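Local coordinates for lithostathine (Homo sapiens, PDB 1QDD), which is a secreted pancreatic C-type lectin-like protein that might inhibit spontaneous calcium carbonate precipitation and may be associated with regeneration of pancreas and brain, at residues Y26-D31 with T71-V76; K85-H90 with P112-S117. The protein carries 1 engineered substitution. One frame throughout, in Å; residues are numbered along the deposited sequence.

Contact 1: Y26-D31 with T71-V76; sequences YYFNED and TDDFNV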
loop_
_atom_site.group_PDB
_atom_site.type_symbol
_atom_site.label_atom_id
_atom_site.label_comp_id
_atom_site.label_asym_id
_atom_site.label_seq_id
_atom_site.Cartn_x
_atom_site.Cartn_y
_atom_site.Cartn_z
ATOM N N TYR A 26 -1.244 -4.587 -8.631
ATOM C CA TYR A 26 -1.786 -4.256 -7.316
ATOM C C TYR A 26 -2.998 -5.097 -6.941
ATOM O O TYR A 26 -3.770 -5.452 -7.845
ATOM C CB TYR A 26 -2.256 -2.787 -7.361
ATOM C CG TYR A 26 -1.252 -1.701 -7.638
ATOM C CD1 TYR A 26 -0.725 -1.521 -8.925
ATOM C CD2 TYR A 26 -0.838 -0.801 -6.657
ATOM C CE1 TYR A 26 0.192 -0.535 -9.215
ATOM C CE2 TYR A 26 0.078 0.198 -6.945
ATOM C CZ TYR A 26 0.581 0.330 -8.215
ATOM O OH TYR A 26 1.491 1.317 -8.553
ATOM N N TYR A 27 -3.233 -5.332 -5.654
ATOM C CA TYR A 27 -4.466 -6.007 -5.246
ATOM C C TYR A 27 -4.814 -5.660 -3.805
ATOM O O TYR A 27 -3.951 -5.401 -2.969
ATOM C CB TYR A 27 -4.434 -7.528 -5.396
ATOM C CG TYR A 27 -3.329 -8.239 -4.662
ATOM C CD1 TYR A 27 -3.523 -8.756 -3.395
ATOM C CD2 TYR A 27 -2.065 -8.381 -5.222
ATOM C CE1 TYR A 27 -2.505 -9.397 -2.705
ATOM C CE2 TYR A 27 -1.044 -9.029 -4.561
ATOM C CZ TYR A 27 -1.273 -9.543 -3.308
ATOM O OH TYR A 27 -0.252 -10.192 -2.637
ATOM N N PHE A 28 -6.110 -5.655 -3.503
ATOM C CA PHE A 28 -6.675 -5.426 -2.184
ATOM C C PHE A 28 -6.998 -6.777 -1.539
ATOM O O PHE A 28 -7.631 -7.640 -2.185
ATOM C CB PHE A 28 -7.943 -4.571 -2.279
ATOM C CG PHE A 28 -8.717 -4.433 -0.992
ATOM C CD1 PHE A 28 -9.973 -5.016 -0.875
ATOM C CD2 PHE A 28 -8.216 -3.743 0.094
ATOM C CE1 PHE A 28 -10.708 -4.908 0.294
ATOM C CE2 PHE A 28 -8.940 -3.631 1.258
ATOM C CZ PHE A 28 -10.188 -4.212 1.368
ATOM N N ASN A 29 -6.532 -7.059 -0.348
ATOM C CA ASN A 29 -6.787 -8.289 0.405
ATOM C C ASN A 29 -7.614 -7.939 1.641
ATOM O O ASN A 29 -7.161 -7.160 2.492
ATOM C CB ASN A 29 -5.455 -8.939 0.786
ATOM C CG ASN A 29 -5.541 -10.340 1.334
ATOM O OD1 ASN A 29 -4.580 -11.148 1.313
ATOM N ND2 ASN A 29 -6.675 -10.706 1.884
ATOM N N GLU A 30 -8.818 -8.497 1.777
ATOM C CA GLU A 30 -9.715 -8.214 2.895
ATOM C C GLU A 30 -9.401 -8.958 4.171
ATOM O O GLU A 30 -10.097 -8.779 5.202
ATOM C CB GLU A 30 -11.186 -8.380 2.461
ATOM C CG GLU A 30 -12.142 -7.440 3.201
ATOM C CD GLU A 30 -13.551 -7.502 2.652
ATOM O OE1 GLU A 30 -14.155 -8.592 2.705
ATOM O OE2 GLU A 30 -14.060 -6.471 2.170
ATOM N N ASP A 31 -8.330 -9.706 4.269
ATOM C CA ASP A 31 -7.856 -10.347 5.485
ATOM C C ASP A 31 -7.356 -9.315 6.491
ATOM O O ASP A 31 -6.569 -8.436 6.095
ATOM C CB ASP A 31 -6.684 -11.242 5.100
ATOM C CG ASP A 31 -6.140 -12.085 6.232
ATOM O OD1 ASP A 31 -6.832 -12.284 7.244
ATOM O OD2 ASP A 31 -4.993 -12.552 6.059
ATOM N N THR A 71 -15.811 -3.221 -0.481
ATOM C CA THR A 71 -15.575 -3.374 0.946
ATOM C C THR A 71 -16.340 -2.368 1.805
ATOM O O THR A 71 -16.509 -1.217 1.413
ATOM C CB THR A 71 -14.059 -3.313 1.264
ATOM O OG1 THR A 71 -13.850 -3.724 2.623
ATOM C CG2 THR A 71 -13.416 -1.951 1.071
ATOM N N ASP A 72 -16.710 -2.801 3.008
ATOM C CA ASP A 72 -17.256 -1.954 4.052
ATOM C C ASP A 72 -16.208 -1.558 5.090
ATOM O O ASP A 72 -16.525 -0.903 6.094
ATOM C CB ASP A 72 -18.441 -2.638 4.760
ATOM C CG ASP A 72 -19.645 -2.805 3.839
ATOM O OD1 ASP A 72 -20.094 -3.967 3.684
ATOM O OD2 ASP A 72 -20.053 -1.788 3.238
ATOM N N ASP A 73 -14.933 -1.877 4.861
ATOM C CA ASP A 73 -13.865 -1.547 5.799
ATOM C C ASP A 73 -13.625 -0.052 5.983
ATOM O O ASP A 73 -13.809 0.726 5.059
ATOM C CB ASP A 73 -12.562 -2.232 5.357
ATOM C CG ASP A 73 -12.530 -3.718 5.603
ATOM O OD1 ASP A 73 -11.470 -4.341 5.325
ATOM O OD2 ASP A 73 -13.516 -4.323 6.071
ATOM N N PHE A 74 -13.203 0.330 7.185
ATOM C CA PHE A 74 -12.918 1.723 7.508
ATOM C C PHE A 74 -11.446 2.090 7.335
ATOM O O PHE A 74 -11.174 3.273 7.123
ATOM C CB PHE A 74 -13.347 2.016 8.962
ATOM C CG PHE A 74 -14.825 1.830 9.200
ATOM C CD1 PHE A 74 -15.297 0.740 9.901
ATOM C CD2 PHE A 74 -15.714 2.787 8.748
ATOM C CE1 PHE A 74 -16.661 0.581 10.122
ATOM C CE2 PHE A 74 -17.080 2.627 8.951
ATOM C CZ PHE A 74 -17.531 1.522 9.633
ATOM N N ASN A 75 -10.541 1.157 7.550
ATOM C CA ASN A 75 -9.097 1.395 7.529
ATOM C C ASN A 75 -8.378 0.334 6.713
ATOM O O ASN A 75 -8.697 -0.849 6.820
ATOM C CB ASN A 75 -8.484 1.344 8.935
ATOM C CG ASN A 75 -8.839 2.547 9.775
ATOM O OD1 ASN A 75 -8.281 3.622 9.616
ATOM N ND2 ASN A 75 -9.856 2.364 10.613
ATOM N N VAL A 76 -7.459 0.744 5.840
ATOM C CA VAL A 76 -6.705 -0.160 4.974
ATOM C C VAL A 76 -5.210 0.145 5.094
ATOM O O VAL A 76 -4.817 1.307 4.890
ATOM C CB VAL A 76 -7.149 -0.062 3.501
ATOM C CG1 VAL A 76 -6.352 -0.998 2.602
ATOM C CG2 VAL A 76 -8.644 -0.360 3.357
HETATM O O HOH W 1 -16.244 -5.421 4.220
#
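Segment 26-31 runs as part of the long strand 24-33, while 71-76 begins as the turn that leaves helix 56-68 and only at N75 enters strand 75-78. The two backbones do not pair: the nearest CA atoms, those of E30 and T71, are 7.8 Å apart, and side chains bridge the gap. F28, with CG anti to its backbone N (chi1 172°), reaches across so that its ring touches both T71 and V76. Its CE1 lies 3.8 Å from CB of T71, and CE2 meets CG2 of V76 at 3.9 Å. D73 OD1 sits at the ring edge, near its plane. In the C-type lectin fold both strands border 136-143, 24-33 antiparallel and 75-78 parallel to it, and F28 also touches S137 of that strand; I66 of helix 56-68 touches both T71 and V76. At the more exposed end, E30 extends past CG and slides by T71 in the opposite direction. T71 OG1 donates to E30 OE2 over 2.8 Å, using the anti lone pair of the carboxylate. The same hydroxyl accepts from N of D73 at 3.1 Å, nearly straight at 163°, which makes 71-73 an ST turn. Water 1 donates to E30 OE2 at 3.2 Å and accepts from N of D72. The carboxylates of E30 and D73 come close, OE2 to OD2 4.5 Å, a repulsion probably eased by R32, which forms a salt bridge with D73 OD2, while S137 holds D73 OD1 by a hydrogen bond.

Contact 2: K85-H90 with P112-S117; sequences KNRAWH and PGYCVS. Engineered in segment 85-90: A88 (natural residue Arg).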
loop_
_atom_site.group_PDB
_atom_site.type_symbol
_atom_site.label_atom_id
_atom_site.label_comp_id
_atom_site.label_asym_id
_atom_site.label_seq_id
_atom_site.Cartn_x
_atom_site.Cartn_y
_atom_site.Cartn_z
ATOM N N LYS A 85 10.463 5.444 15.970
ATOM C CA LYS A 85 9.527 6.179 16.805
ATOM C C LYS A 85 9.915 7.628 17.037
ATOM O O LYS A 85 9.648 8.236 18.082
ATOM C CB LYS A 85 9.296 5.448 18.140
ATOM C CG LYS A 85 8.798 4.029 17.935
ATOM C CD LYS A 85 8.480 3.323 19.244
ATOM C CE LYS A 85 7.490 2.194 19.006
ATOM N NZ LYS A 85 8.181 0.950 18.581
ATOM N N ASN A 86 10.505 8.248 16.020
ATOM C CA ASN A 86 10.984 9.618 16.088
ATOM C C ASN A 86 10.398 10.514 15.016
ATOM O O ASN A 86 10.876 11.576 14.628
ATOM C CB ASN A 86 12.510 9.664 16.022
ATOM C CG ASN A 86 13.096 9.139 14.736
ATOM O OD1 ASN A 86 12.429 8.532 13.892
ATOM N ND2 ASN A 86 14.390 9.348 14.531
ATOM N N ARG A 87 9.293 10.025 14.431
ATOM C CA ARG A 87 8.559 10.743 13.408
ATOM C C ARG A 87 9.357 10.965 12.141
ATOM O O ARG A 87 9.283 11.976 11.449
ATOM C CB ARG A 87 7.960 12.019 14.015
ATOM C CG ARG A 87 6.556 11.805 14.488
ATOM C CD ARG A 87 6.381 10.881 15.705
ATOM N NE ARG A 87 4.910 10.835 15.594
ATOM C CZ ARG A 87 4.208 9.854 15.071
ATOM N NH1 ARG A 87 4.772 8.698 14.758
ATOM N NH2 ARG A 87 2.882 9.950 14.975
ATOM N N ALA A 88 10.118 9.942 11.748
ATOM C CA ALA A 88 10.839 9.877 10.489
ATOM C C ALA A 88 10.275 8.698 9.675
ATOM O O ALA A 88 10.491 7.536 10.029
ATOM C CB ALA A 88 12.334 9.720 10.687
ATOM N N TRP A 89 9.499 9.002 8.639
ATOM C CA TRP A 89 8.696 8.012 7.935
ATOM C C TRP A 89 9.414 7.338 6.795
ATOM O O TRP A 89 10.189 7.952 6.044
ATOM C CB TRP A 89 7.393 8.666 7.421
ATOM C CG TRP A 89 6.590 9.290 8.519
ATOM C CD1 TRP A 89 6.654 10.581 8.950
ATOM C CD2 TRP A 89 5.656 8.629 9.379
ATOM N NE1 TRP A 89 5.819 10.765 10.022
ATOM C CE2 TRP A 89 5.200 9.579 10.322
ATOM C CE3 TRP A 89 5.175 7.329 9.476
ATOM C CZ2 TRP A 89 4.270 9.264 11.308
ATOM C CZ3 TRP A 89 4.247 7.009 10.456
ATOM C CH2 TRP A 89 3.812 7.980 11.363
ATOM N N HIS A 90 9.224 6.032 6.626
ATOM C CA HIS A 90 9.818 5.261 5.559
ATOM C C HIS A 90 8.820 4.289 4.932
ATOM O O HIS A 90 7.929 3.763 5.614
ATOM C CB HIS A 90 10.968 4.362 6.066
ATOM C CG HIS A 90 12.160 5.124 6.566
ATOM N ND1 HIS A 90 13.238 5.436 5.773
ATOM C CD2 HIS A 90 12.409 5.643 7.792
ATOM C CE1 HIS A 90 14.118 6.127 6.501
ATOM N NE2 HIS A 90 13.637 6.263 7.717
ATOM N N PRO A 112 0.631 9.226 19.520
ATOM C CA PRO A 112 1.218 8.787 18.272
ATOM C C PRO A 112 1.079 7.344 17.851
ATOM O O PRO A 112 1.326 6.400 18.583
ATOM C CB PRO A 112 2.710 9.118 18.427
ATOM C CG PRO A 112 2.934 9.060 19.901
ATOM C CD PRO A 112 1.670 9.622 20.497
ATOM N N GLY A 113 0.709 7.194 16.573
ATOM C CA GLY A 113 0.675 5.886 15.915
ATOM C C GLY A 113 1.956 5.768 15.076
ATOM O O GLY A 113 2.477 6.794 14.637
ATOM N N TYR A 114 2.429 4.554 14.856
ATOM C CA TYR A 114 3.689 4.323 14.145
ATOM C C TYR A 114 3.526 3.631 12.803
ATOM O O TYR A 114 4.529 3.375 12.106
ATOM C CB TYR A 114 4.708 3.622 15.071
ATOM C CG TYR A 114 4.969 4.421 16.343
ATOM C CD1 TYR A 114 4.534 3.957 17.581
ATOM C CD2 TYR A 114 5.606 5.651 16.299
ATOM C CE1 TYR A 114 4.755 4.687 18.736
ATOM C CE2 TYR A 114 5.823 6.395 17.453
ATOM C CZ TYR A 114 5.389 5.905 18.662
ATOM O OH TYR A 114 5.611 6.652 19.803
ATOM N N CYS A 115 2.321 3.289 12.369
ATOM C CA CYS A 115 2.004 2.659 11.092
ATOM C C CYS A 115 0.871 3.460 10.470
ATOM O O CYS A 115 0.171 4.200 11.188
ATOM C CB CYS A 115 1.629 1.190 11.243
ATOM S SG CYS A 115 3.049 0.114 11.604
ATOM N N VAL A 116 0.683 3.429 9.156
ATOM C CA VAL A 116 -0.272 4.272 8.458
ATOM C C VAL A 116 -1.354 3.529 7.683
ATOM O O VAL A 116 -1.088 2.548 6.973
ATOM C CB VAL A 116 0.501 5.208 7.494
ATOM C CG1 VAL A 116 -0.438 6.158 6.752
ATOM C CG2 VAL A 116 1.542 6.014 8.259
ATOM N N SER A 117 -2.594 4.020 7.840
ATOM C CA SER A 117 -3.731 3.484 7.092
ATOM C C SER A 117 -4.421 4.558 6.265
ATOM O O SER A 117 -4.398 5.759 6.589
ATOM C CB SER A 117 -4.741 2.868 8.059
ATOM O OG SER A 117 -5.304 3.830 8.924
HETATM O O HOH W 2 7.240 8.892 19.323
#
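Hydrogen bonding centres on the carbonyl of G113. The guanidinium of R87 meets it end-on, NH1 at 3.0 Å and NH2 at 3.2 Å from the one atom G113 O, which lies close to the guanidinium plane. Neither bond is straight, with N-H...O angles of 144° and 135°, as expected when two nitrogens share an acceptor; NH2 approaches in the carbonyl plane, NH1 from above it. The R87 chain bends at chi2 to bring the group here, and salt bridges to D82 through NH1 and to D129 through NH2 help fix its rotation and probably balance its charge. D129 also accepts from G113 N. Water 2 adds a link further out, donating to K85 O and hydrogen-bonded to Y114 OH. All this lies in the long-loop region of the C-type lectin fold: 85-90 belongs to the loop between strands 80-81 and 90-91, and 112-117 leads into strand 115-119 through a classic beta bulge, where Y114 and C115 both face V130. The disulfide from C115 to C132 ties down the same place.

The rest is packing against flat groups. K85 lays its aliphatic chain across one face of the Y114 ring, CG 3.8 Å from the centroid in a CH-pi contact; its NZ, 5.3 Å from that centroid, adds at most a weak cation-pi attraction. P112 O lies over the opposite face, offset toward the rim. P112 CB covers one face of the R87 guanidinium, 3.6 Å from NH2, and that guanidinium stands 80° from the Y114 ring plane. Deeper, W89 crosses V116 at about a right angle, CZ3 touching CG2 at 3.6 Å, while its edge is turned to G113 O.

Overall arrangement
The two contacts follow one another in sequence, and although their centres lie about 21 Å apart, they meet in one sheet: strands 75-78 and 115-119 are antiparallel neighbours in it. The direct join is there, where N75 OD1 and S117 OG lie 3.1 Å apart in a probable hydrogen bond and V76 O packs on S117 CB at 3.5 Å. Contact 1, its centre about 10 Å from the chain centre, joins the sheet to the turn after helix 56-68; contact 2, about 15 Å out, joins the loop before strand 90-91 to the start of strand 115-119. The O-linked glycan on T5 is carried by the N-terminal peptide, and its pocket, E2, A3, T5, E6 and P8, includes no residue of either contact.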